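Long-range contacts in calcium binding protein (Fasciola hepatica, PDB 5FX0), which probably binds calcium as a whole protein and is represented here by its dynein light chain-like domain, which forms a dimer: residues R26-L37 and D54-Y63; M78-S87 and H95-P103. All coordinates share one frame; numbering follows the deposited sequence.

Contact 1. Residues R26-L37 and D54-Y63; sequences RQVEVTEKFKSL and DMKNYMDEKY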
loop_
_atom_site.group_PDB
_atom_site.type_symbol
_atom_site.label_atom_id
_atom_site.label_comp_id
_atom_site.label_asym_id
_atom_site.label_seq_id
_atom_site.Cartn_x
_atom_site.Cartn_y
_atom_site.Cartn_z
ATOM N N ARG A 26 14.299 -16.249 1.784
ATOM C CA ARG A 26 13.026 -15.682 2.212
ATOM C C ARG A 26 12.163 -15.229 1.049
ATOM O O ARG A 26 10.953 -15.422 1.086
ATOM C CB ARG A 26 13.236 -14.538 3.164
ATOM C CG ARG A 26 13.787 -14.998 4.486
ATOM C CD ARG A 26 13.749 -13.854 5.471
ATOM N NE ARG A 26 14.546 -14.135 6.643
ATOM C CZ ARG A 26 14.660 -13.319 7.681
ATOM N NH1 ARG A 26 14.006 -12.162 7.716
ATOM N NH2 ARG A 26 15.426 -13.678 8.704
ATOM N N GLN A 27 12.776 -14.630 0.035
ATOM C CA GLN A 27 12.056 -14.276 -1.191
ATOM C C GLN A 27 11.327 -15.485 -1.736
ATOM O O GLN A 27 10.177 -15.371 -2.107
ATOM C CB GLN A 27 12.980 -13.747 -2.301
ATOM C CG GLN A 27 13.733 -12.458 -1.994
ATOM C CD GLN A 27 14.814 -12.171 -3.026
ATOM O OE1 GLN A 27 14.576 -12.253 -4.231
ATOM N NE2 GLN A 27 15.984 -11.806 -2.558
ATOM N N VAL A 28 12.001 -16.631 -1.796
ATOM C CA VAL A 28 11.397 -17.859 -2.310
ATOM C C VAL A 28 10.214 -18.288 -1.422
ATOM O O VAL A 28 9.155 -18.548 -1.943
ATOM C CB VAL A 28 12.440 -19.009 -2.479
ATOM C CG1 VAL A 28 11.767 -20.347 -2.830
ATOM C CG2 VAL A 28 13.459 -18.656 -3.564
ATOM N N GLU A 29 10.384 -18.329 -0.101
ATOM C CA GLU A 29 9.286 -18.727 0.812
ATOM C C GLU A 29 8.066 -17.824 0.701
ATOM O O GLU A 29 6.937 -18.301 0.602
ATOM C CB GLU A 29 9.724 -18.688 2.269
ATOM C CG GLU A 29 10.699 -19.767 2.675
ATOM C CD GLU A 29 11.033 -19.721 4.158
ATOM O OE1 GLU A 29 11.209 -18.605 4.717
ATOM O OE2 GLU A 29 11.131 -20.815 4.764
ATOM N N VAL A 30 8.309 -16.520 0.734
ATOM C CA VAL A 30 7.247 -15.533 0.672
ATOM C C VAL A 30 6.484 -15.622 -0.651
ATOM O O VAL A 30 5.244 -15.611 -0.651
ATOM C CB VAL A 30 7.803 -14.113 0.872
ATOM C CG1 VAL A 30 6.764 -13.046 0.577
ATOM C CG2 VAL A 30 8.309 -13.951 2.297
ATOM N N THR A 31 7.200 -15.716 -1.774
ATOM C CA THR A 31 6.524 -15.786 -3.075
ATOM C C THR A 31 5.779 -17.123 -3.298
ATOM O O THR A 31 4.671 -17.106 -3.791
ATOM C CB THR A 31 7.464 -15.484 -4.247
ATOM O OG1 THR A 31 8.563 -16.373 -4.209
ATOM C CG2 THR A 31 7.981 -14.054 -4.198
ATOM N N GLU A 32 6.340 -18.258 -2.886
ATOM C CA GLU A 32 5.612 -19.549 -2.999
ATOM C C GLU A 32 4.328 -19.559 -2.154
ATOM O O GLU A 32 3.274 -20.003 -2.616
ATOM C CB GLU A 32 6.478 -20.745 -2.608
ATOM C CG GLU A 32 7.781 -20.925 -3.392
ATOM C CD GLU A 32 7.622 -21.303 -4.858
ATOM O OE1 GLU A 32 6.484 -21.488 -5.357
ATOM O OE2 GLU A 32 8.681 -21.422 -5.523
ATOM N N LYS A 33 4.418 -19.026 -0.938
ATOM C CA LYS A 33 3.242 -18.801 -0.089
ATOM C C LYS A 33 2.175 -17.941 -0.771
ATOM O O LYS A 33 0.990 -18.303 -0.780
ATOM C CB LYS A 33 3.639 -18.176 1.259
ATOM C CG LYS A 33 2.501 -18.041 2.258
ATOM C CD LYS A 33 2.128 -19.388 2.844
ATOM C CE LYS A 33 0.818 -19.358 3.630
ATOM N NZ LYS A 33 0.118 -20.673 3.512
ATOM N N PHE A 34 2.576 -16.816 -1.356
ATOM C CA PHE A 34 1.602 -15.991 -2.064
ATOM C C PHE A 34 0.915 -16.762 -3.205
ATOM O O PHE A 34 -0.294 -16.641 -3.400
ATOM C CB PHE A 34 2.244 -14.740 -2.620
ATOM C CG PHE A 34 1.260 -13.745 -3.152
ATOM C CD1 PHE A 34 0.580 -12.914 -2.295
ATOM C CD2 PHE A 34 1.006 -13.651 -4.500
ATOM C CE1 PHE A 34 -0.325 -11.980 -2.767
ATOM C CE2 PHE A 34 0.112 -12.706 -4.989
ATOM C CZ PHE A 34 -0.551 -11.869 -4.118
ATOM N N LYS A 35 1.716 -17.507 -3.960
ATOM C CA LYS A 35 1.248 -18.363 -5.061
ATOM C C LYS A 35 0.135 -19.316 -4.579
ATOM O O LYS A 35 -0.916 -19.414 -5.197
ATOM C CB LYS A 35 2.430 -19.170 -5.609
ATOM C CG LYS A 35 2.403 -19.512 -7.081
ATOM C CD LYS A 35 3.741 -20.135 -7.499
ATOM C CE LYS A 35 3.797 -20.496 -8.978
ATOM N NZ LYS A 35 3.049 -21.746 -9.284
ATOM N N SER A 36 0.371 -19.998 -3.465
ATOM C CA SER A 36 -0.573 -21.018 -2.991
ATOM C C SER A 36 -1.811 -20.367 -2.392
ATOM O O SER A 36 -2.915 -20.892 -2.546
ATOM C CB SER A 36 0.072 -21.968 -1.972
ATOM O OG SER A 36 -0.148 -21.520 -0.648
ATOM N N LEU A 37 -1.631 -19.227 -1.718
ATOM C CA LEU A 37 -2.761 -18.506 -1.150
ATOM C C LEU A 37 -3.704 -17.971 -2.215
ATOM O O LEU A 37 -4.930 -18.061 -2.053
ATOM C CB LEU A 37 -2.314 -17.376 -0.233
ATOM C CG LEU A 37 -1.660 -17.757 1.096
ATOM C CD1 LEU A 37 -1.245 -16.485 1.806
ATOM C CD2 LEU A 37 -2.610 -18.565 1.972
ATOM N N ASP A 54 -3.730 -13.388 5.517
ATOM C CA ASP A 54 -2.886 -14.597 5.661
ATOM C C ASP A 54 -1.400 -14.395 5.336
ATOM O O ASP A 54 -0.529 -14.964 5.999
ATOM C CB ASP A 54 -3.449 -15.754 4.832
ATOM C CG ASP A 54 -4.881 -16.125 5.241
ATOM O OD1 ASP A 54 -5.249 -15.909 6.428
ATOM O OD2 ASP A 54 -5.642 -16.609 4.364
ATOM N N MET A 55 -1.101 -13.574 4.339
ATOM C CA MET A 55 0.283 -13.192 4.125
ATOM C C MET A 55 0.860 -12.533 5.383
ATOM O O MET A 55 1.929 -12.921 5.850
ATOM C CB MET A 55 0.444 -12.263 2.916
ATOM C CG MET A 55 0.410 -12.964 1.590
ATOM S SD MET A 55 1.736 -14.142 1.287
ATOM C CE MET A 55 3.194 -13.114 1.460
ATOM N N LYS A 56 0.159 -11.539 5.914
ATOM C CA LYS A 56 0.642 -10.806 7.095
ATOM C C LYS A 56 0.841 -11.716 8.317
ATOM O O LYS A 56 1.822 -11.566 9.026
ATOM C CB LYS A 56 -0.240 -9.582 7.413
ATOM C CG LYS A 56 -0.777 -9.543 8.836
ATOM C CD LYS A 56 -0.773 -8.154 9.430
ATOM C CE LYS A 56 -0.782 -8.205 10.953
ATOM N NZ LYS A 56 0.364 -7.428 11.505
ATOM N N ASN A 57 -0.092 -12.635 8.548
ATOM C CA ASN A 57 -0.004 -13.613 9.650
ATOM C C ASN A 57 1.133 -14.621 9.466
ATOM O O ASN A 57 1.886 -14.864 10.407
ATOM C CB ASN A 57 -1.334 -14.366 9.828
ATOM C CG ASN A 57 -2.482 -13.457 10.279
ATOM O OD1 ASN A 57 -2.270 -12.345 10.734
ATOM N ND2 ASN A 57 -3.704 -13.934 10.129
ATOM N N TYR A 58 1.268 -15.185 8.262
ATOM C CA TYR A 58 2.368 -16.118 7.946
ATOM C C TYR A 58 3.740 -15.498 8.225
ATOM O O TYR A 58 4.625 -16.135 8.792
ATOM C CB TYR A 58 2.277 -16.585 6.486
ATOM C CG TYR A 58 3.487 -17.329 5.947
ATOM C CD1 TYR A 58 3.636 -18.715 6.135
ATOM C CD2 TYR A 58 4.474 -16.655 5.209
ATOM C CE1 TYR A 58 4.737 -19.390 5.617
ATOM C CE2 TYR A 58 5.578 -17.319 4.699
ATOM C CZ TYR A 58 5.703 -18.682 4.892
ATOM O OH TYR A 58 6.809 -19.319 4.375
ATOM N N MET A 59 3.893 -14.231 7.862
ATOM C CA MET A 59 5.158 -13.562 8.020
ATOM C C MET A 59 5.434 -13.076 9.422
ATOM O O MET A 59 6.583 -13.044 9.828
ATOM C CB MET A 59 5.234 -12.422 7.035
ATOM C CG MET A 59 5.195 -12.970 5.624
ATOM S SD MET A 59 5.955 -11.835 4.491
ATOM C CE MET A 59 4.716 -10.544 4.485
ATOM N N ASP A 60 4.399 -12.655 10.132
ATOM C CA ASP A 60 4.506 -12.351 11.563
ATOM C C ASP A 60 5.044 -13.605 12.303
ATOM O O ASP A 60 6.055 -13.545 12.994
ATOM C CB ASP A 60 3.131 -11.894 12.150
ATOM C CG ASP A 60 2.783 -10.401 11.857
ATOM O OD1 ASP A 60 3.636 -9.590 11.453
ATOM O OD2 ASP A 60 1.618 -10.014 12.053
ATOM N N GLU A 61 4.381 -14.734 12.093
ATOM C CA GLU A 61 4.749 -16.014 12.717
ATOM C C GLU A 61 6.142 -16.523 12.330
ATOM O O GLU A 61 6.869 -17.038 13.179
ATOM C CB GLU A 61 3.709 -17.088 12.376
ATOM C CG GLU A 61 2.335 -16.857 13.000
ATOM C CD GLU A 61 1.214 -17.568 12.252
ATOM O OE1 GLU A 61 1.482 -18.585 11.573
ATOM O OE2 GLU A 61 0.054 -17.103 12.339
ATOM N N LYS A 62 6.507 -16.367 11.057
ATOM C CA LYS A 62 7.748 -16.918 10.515
ATOM C C LYS A 62 8.967 -15.983 10.574
ATOM O O LYS A 62 10.088 -16.472 10.613
ATOM C CB LYS A 62 7.514 -17.368 9.073
ATOM C CG LYS A 62 8.590 -18.294 8.548
ATOM C CD LYS A 62 8.139 -19.036 7.307
ATOM C CE LYS A 62 9.138 -20.120 6.940
ATOM N NZ LYS A 62 9.205 -21.218 7.943
ATOM N N TYR A 63 8.761 -14.660 10.553
ATOM C CA TYR A 63 9.871 -13.688 10.637
ATOM C C TYR A 63 9.712 -12.659 11.754
ATOM O O TYR A 63 10.469 -11.680 11.806
ATOM C CB TYR A 63 10.077 -12.947 9.295
ATOM C CG TYR A 63 10.083 -13.863 8.085
ATOM C CD1 TYR A 63 11.044 -14.866 7.945
ATOM C CD2 TYR A 63 9.105 -13.744 7.097
ATOM C CE1 TYR A 63 11.025 -15.729 6.853
ATOM C CE2 TYR A 63 9.085 -14.590 6.007
ATOM C CZ TYR A 63 10.041 -15.580 5.887
ATOM O OH TYR A 63 9.976 -16.410 4.799
#
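R26 lays its extended side chain along the ring of Y63, CD to CE1 3.6 Å, and the guanidinium and ring planes differ by just 16°. This starts the packing of the two helices of the dynein light chain fold, whose short segments run antiparallel at 147° with axes 10.7 Å apart. One turn on, E29 accepts a hydrogen bond from Y63: OH lies 2.5 Å from OE1, on the anti side of the carboxylate and tilted out of its plane. The other oxygen, E29 OE2, makes a long salt bridge to K62 NZ at 3.7 Å, so both carboxylate oxygens face the last turn of 54-63. V30 splits its methyls: CG2 meets M59 SD and Y63 CE2, whereas CG1 touches M55 CE at 3.7 Å; behind it lies I88 of the sheet. K33 bends at its second torsion, which lays its methylenes over the ring of Y58. K33 CG stands 3.8 Å from the Y58 ring centroid and 10° off the normal, a CH-pi contact. F34 offers its ring edge to M55, whose CG lies 3.9 Å from F34 CD1 and whose SD, at the same edge, makes the Met-aromatic contact; F90 of the sheet packs edge-to-face with that ring. M55 is a knob in the hole formed by V30, K33, F34 and L37. At the far end L37 CD1 closes on M55 SD, 3.8 Å away.

Contact 2. Residues M78-S87 and H95-P103; sequences MHFSHEPFLS and HICLAWRTP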
loop_
_atom_site.group_PDB
_atom_site.type_symbol
_atom_site.label_atom_id
_atom_site.label_comp_id
_atom_site.label_asym_id
_atom_site.label_seq_id
_atom_site.Cartn_x
_atom_site.Cartn_y
_atom_site.Cartn_z
ATOM N N MET A 78 5.384 4.440 -2.937
ATOM C CA MET A 78 5.274 4.257 -1.487
ATOM C C MET A 78 6.441 4.859 -0.715
ATOM O O MET A 78 7.496 5.191 -1.299
ATOM C CB MET A 78 5.114 2.777 -1.132
ATOM C CG MET A 78 6.300 1.880 -1.448
ATOM S SD MET A 78 6.226 0.327 -0.521
ATOM C CE MET A 78 7.975 -0.058 -0.349
ATOM N N HIS A 79 6.210 5.019 0.590
ATOM C CA HIS A 79 7.247 5.397 1.549
ATOM C C HIS A 79 6.892 4.953 2.987
ATOM O O HIS A 79 5.774 5.181 3.459
ATOM C CB HIS A 79 7.525 6.907 1.510
ATOM C CG HIS A 79 8.828 7.292 2.150
ATOM N ND1 HIS A 79 10.052 6.958 1.605
ATOM C CD2 HIS A 79 9.098 7.968 3.289
ATOM C CE1 HIS A 79 11.018 7.417 2.379
ATOM N NE2 HIS A 79 10.467 8.037 3.406
ATOM N N PHE A 80 7.845 4.279 3.633
ATOM C CA PHE A 80 7.797 3.927 5.059
ATOM C C PHE A 80 9.020 4.493 5.795
ATOM O O PHE A 80 8.871 5.162 6.818
ATOM C CB PHE A 80 7.713 2.399 5.233
ATOM C CG PHE A 80 8.149 1.893 6.602
ATOM C CD1 PHE A 80 7.724 2.508 7.789
ATOM C CD2 PHE A 80 8.972 0.776 6.704
ATOM C CE1 PHE A 80 8.131 2.029 9.028
ATOM C CE2 PHE A 80 9.375 0.292 7.941
ATOM C CZ PHE A 80 8.955 0.918 9.102
ATOM N N SER A 81 10.221 4.195 5.298
ATOM C CA SER A 81 11.457 4.536 6.007
ATOM C C SER A 81 12.654 4.757 5.079
ATOM O O SER A 81 12.777 4.119 4.028
ATOM C CB SER A 81 11.799 3.431 7.012
ATOM O OG SER A 81 12.717 3.896 7.980
ATOM N N HIS A 82 13.518 5.681 5.497
ATOM C CA HIS A 82 14.859 5.832 4.942
ATOM C C HIS A 82 15.766 4.746 5.517
ATOM O O HIS A 82 16.748 4.361 4.888
ATOM C CB HIS A 82 15.439 7.208 5.285
ATOM C CG HIS A 82 14.616 8.356 4.787
ATOM N ND1 HIS A 82 14.411 8.601 3.446
ATOM C CD2 HIS A 82 13.950 9.328 5.455
ATOM C CE1 HIS A 82 13.651 9.672 3.309
ATOM N NE2 HIS A 82 13.356 10.131 4.513
ATOM N N GLU A 83 15.424 4.256 6.710
ATOM C CA GLU A 83 16.179 3.184 7.368
ATOM C C GLU A 83 16.069 1.870 6.583
ATOM O O GLU A 83 15.129 1.683 5.798
ATOM C CB GLU A 83 15.668 2.923 8.802
ATOM C CG GLU A 83 15.620 4.121 9.746
ATOM C CD GLU A 83 16.993 4.675 10.062
ATOM O OE1 GLU A 83 17.855 3.904 10.534
ATOM O OE2 GLU A 83 17.211 5.885 9.847
ATOM N N PRO A 84 17.027 0.950 6.794
ATOM C CA PRO A 84 16.784 -0.408 6.302
ATOM C C PRO A 84 15.553 -1.036 6.973
ATOM O O PRO A 84 15.348 -0.864 8.170
ATOM C CB PRO A 84 18.065 -1.172 6.689
ATOM C CG PRO A 84 18.756 -0.320 7.701
ATOM C CD PRO A 84 18.364 1.097 7.399
ATOM N N PHE A 85 14.720 -1.702 6.180
ATOM C CA PHE A 85 13.684 -2.604 6.701
ATOM C C PHE A 85 13.485 -3.715 5.698
ATOM O O PHE A 85 13.764 -3.539 4.505
ATOM C CB PHE A 85 12.359 -1.866 6.956
ATOM C CG PHE A 85 11.786 -1.189 5.730
ATOM C CD1 PHE A 85 12.238 0.061 5.339
ATOM C CD2 PHE A 85 10.790 -1.799 4.974
ATOM C CE1 PHE A 85 11.705 0.695 4.213
ATOM C CE2 PHE A 85 10.251 -1.174 3.849
ATOM C CZ PHE A 85 10.706 0.077 3.468
ATOM N N LEU A 86 13.012 -4.857 6.175
ATOM C CA LEU A 86 12.656 -5.956 5.283
ATOM C C LEU A 86 11.404 -5.580 4.500
ATOM O O LEU A 86 10.389 -5.183 5.079
ATOM C CB LEU A 86 12.389 -7.236 6.046
ATOM C CG LEU A 86 13.549 -7.808 6.842
ATOM C CD1 LEU A 86 13.063 -9.041 7.590
ATOM C CD2 LEU A 86 14.715 -8.153 5.930
ATOM N N SER A 87 11.512 -5.688 3.183
ATOM C CA SER A 87 10.400 -5.509 2.286
ATOM C C SER A 87 10.551 -6.385 1.071
ATOM O O SER A 87 11.650 -6.806 0.695
ATOM C CB SER A 87 10.329 -4.066 1.816
ATOM O OG SER A 87 11.419 -3.800 0.964
ATOM N N HIS A 95 -1.977 -9.312 -9.930
ATOM C CA HIS A 95 -1.783 -8.826 -8.574
ATOM C C HIS A 95 -0.334 -8.480 -8.251
ATOM O O HIS A 95 0.588 -9.183 -8.654
ATOM C CB HIS A 95 -2.295 -9.861 -7.601
ATOM C CG HIS A 95 -3.749 -10.123 -7.766
ATOM N ND1 HIS A 95 -4.699 -9.140 -7.581
ATOM C CD2 HIS A 95 -4.419 -11.233 -8.143
ATOM C CE1 HIS A 95 -5.894 -9.641 -7.812
ATOM N NE2 HIS A 95 -5.751 -10.907 -8.160
ATOM N N ILE A 96 -0.170 -7.379 -7.524
ATOM C CA ILE A 96 1.115 -6.909 -7.023
ATOM C C ILE A 96 0.989 -7.053 -5.526
ATOM O O ILE A 96 0.020 -6.581 -4.953
ATOM C CB ILE A 96 1.388 -5.429 -7.395
ATOM C CG1 ILE A 96 1.647 -5.292 -8.909
ATOM C CG2 ILE A 96 2.562 -4.859 -6.590
ATOM C CD1 ILE A 96 1.451 -3.886 -9.457
ATOM N N CYS A 97 1.963 -7.711 -4.905
ATOM C CA CYS A 97 2.049 -7.799 -3.461
ATOM C C CYS A 97 3.169 -6.905 -2.927
ATOM O O CYS A 97 4.305 -7.052 -3.313
ATOM C CB CYS A 97 2.274 -9.246 -3.037
ATOM S SG CYS A 97 2.396 -9.432 -1.256
ATOM N N LEU A 98 2.813 -5.982 -2.047
ATOM C CA LEU A 98 3.747 -5.199 -1.277
ATOM C C LEU A 98 3.673 -5.696 0.169
ATOM O O LEU A 98 2.616 -5.669 0.770
ATOM C CB LEU A 98 3.377 -3.713 -1.322
ATOM C CG LEU A 98 3.084 -3.100 -2.687
ATOM C CD1 LEU A 98 2.691 -1.644 -2.482
ATOM C CD2 LEU A 98 4.266 -3.209 -3.662
ATOM N N ALA A 99 4.792 -6.141 0.717
ATOM C CA ALA A 99 4.862 -6.568 2.124
ATOM C C ALA A 99 6.130 -6.019 2.732
ATOM O O ALA A 99 7.179 -6.069 2.121
ATOM C CB ALA A 99 4.823 -8.099 2.241
ATOM N N TRP A 100 6.031 -5.484 3.926
ATOM C CA TRP A 100 7.195 -4.978 4.609
ATOM C C TRP A 100 6.984 -4.945 6.108
ATOM O O TRP A 100 5.865 -5.047 6.610
ATOM C CB TRP A 100 7.551 -3.601 4.074
ATOM C CG TRP A 100 6.589 -2.562 4.457
ATOM C CD1 TRP A 100 6.684 -1.728 5.517
ATOM C CD2 TRP A 100 5.377 -2.226 3.788
ATOM N NE1 TRP A 100 5.612 -0.896 5.564
ATOM C CE2 TRP A 100 4.788 -1.175 4.509
ATOM C CE3 TRP A 100 4.738 -2.700 2.650
ATOM C CZ2 TRP A 100 3.571 -0.588 4.129
ATOM C CZ3 TRP A 100 3.530 -2.120 2.267
ATOM C CH2 TRP A 100 2.962 -1.077 3.003
ATOM N N ARG A 101 8.079 -4.818 6.824
ATOM C CA ARG A 101 8.073 -4.987 8.247
ATOM C C ARG A 101 8.436 -3.676 8.894
ATOM O O ARG A 101 9.275 -2.940 8.382
ATOM C CB ARG A 101 9.059 -6.067 8.638
ATOM C CG ARG A 101 8.797 -6.610 10.035
ATOM C CD ARG A 101 10.047 -6.703 10.892
ATOM N NE ARG A 101 10.456 -8.092 11.054
ATOM C CZ ARG A 101 11.709 -8.542 11.042
ATOM N NH1 ARG A 101 12.758 -7.731 10.839
ATOM N NH2 ARG A 101 11.911 -9.842 11.224
ATOM N N THR A 102 7.792 -3.390 10.017
ATOM C CA THR A 102 8.006 -2.147 10.760
ATOM C C THR A 102 8.380 -2.489 12.219
ATOM O O THR A 102 7.890 -3.499 12.750
ATOM C CB THR A 102 6.746 -1.244 10.653
ATOM O OG1 THR A 102 6.963 -0.002 11.332
ATOM C CG2 THR A 102 5.477 -1.937 11.210
ATOM N N PRO A 103 9.256 -1.668 12.867
ATOM C CA PRO A 103 9.664 -1.977 14.260
ATOM C C PRO A 103 8.510 -1.928 15.263
ATOM O O PRO A 103 8.662 -2.404 16.380
ATOM C CB PRO A 103 10.697 -0.882 14.580
ATOM C CG PRO A 103 10.359 0.241 13.661
ATOM C CD PRO A 103 9.902 -0.423 12.392
#
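L86 and R101 are joined by a backbone hydrogen bond, R101 N to L86 O 2.9 Å, next to the antiparallel non-hydrogen-bonded pair S87-W100, whose CA atoms are 4.0 Å apart. On the sheet face of that pair, S87 CB abuts W100 CB. The indole takes the position between its own backbone N and carbonyl carbon (chi1 70°), and three side chains of 78-87 gather round it. M78 SD is above the six-membered ring, 4.8 Å from its centroid and 21° off the normal, a Met-aromatic contact at some distance. F80 comes obliquely to the five-membered ring, the planes inclined by 36°, with CD2 3.6 Å from W100 CD1. F85 runs alongside W100, turning its ring edge to the tryptophan CB at 3.6 Å from CE2; the face of the F85 ring receives CD2 of F80, completing an aromatic cluster.

This cluster lies where the dynein light chain fold passes from strand 75-79, which pairs with the second subunit and carries the sheet across the dimer interface, on to strand 87-92. The connecting loop contains an ST turn, E83 N donating to S81 OG. Further along the C-terminal segment, the F80 ring reaches T102 and P103: CZ is 3.1 Å from T102 OG1, and P103 CD meets the ring edge. Over one face of the R101 guanidinium sits L86 CD1, 3.5 Å from NH1, while R101 NH2 meets the carbonyl O of Y63 in a probable hydrogen bond, so short that its exact geometry is doubtful.

From the N terminus, strand 15-20 leads into helix 24-40, and contact 1 closes the excursion from there to helix 48-63, bringing the helices together on one side of the sheet. The chain then makes strands 67-72 and 75-79 before contact 2 closes the later loop, which includes strand 87-92. The two contacts follow in series, neither nested nor crossed, with centres about 15 Å apart. They nevertheless touch: Y63 and R101 give the polar tie, R26 NH1 packs on L86 CD1, M59 CE meets A99 CB, and F34 CE1 lies against C97 CB. Helix pair and C-terminal strand thus join, while 78-79 reaches the second subunit.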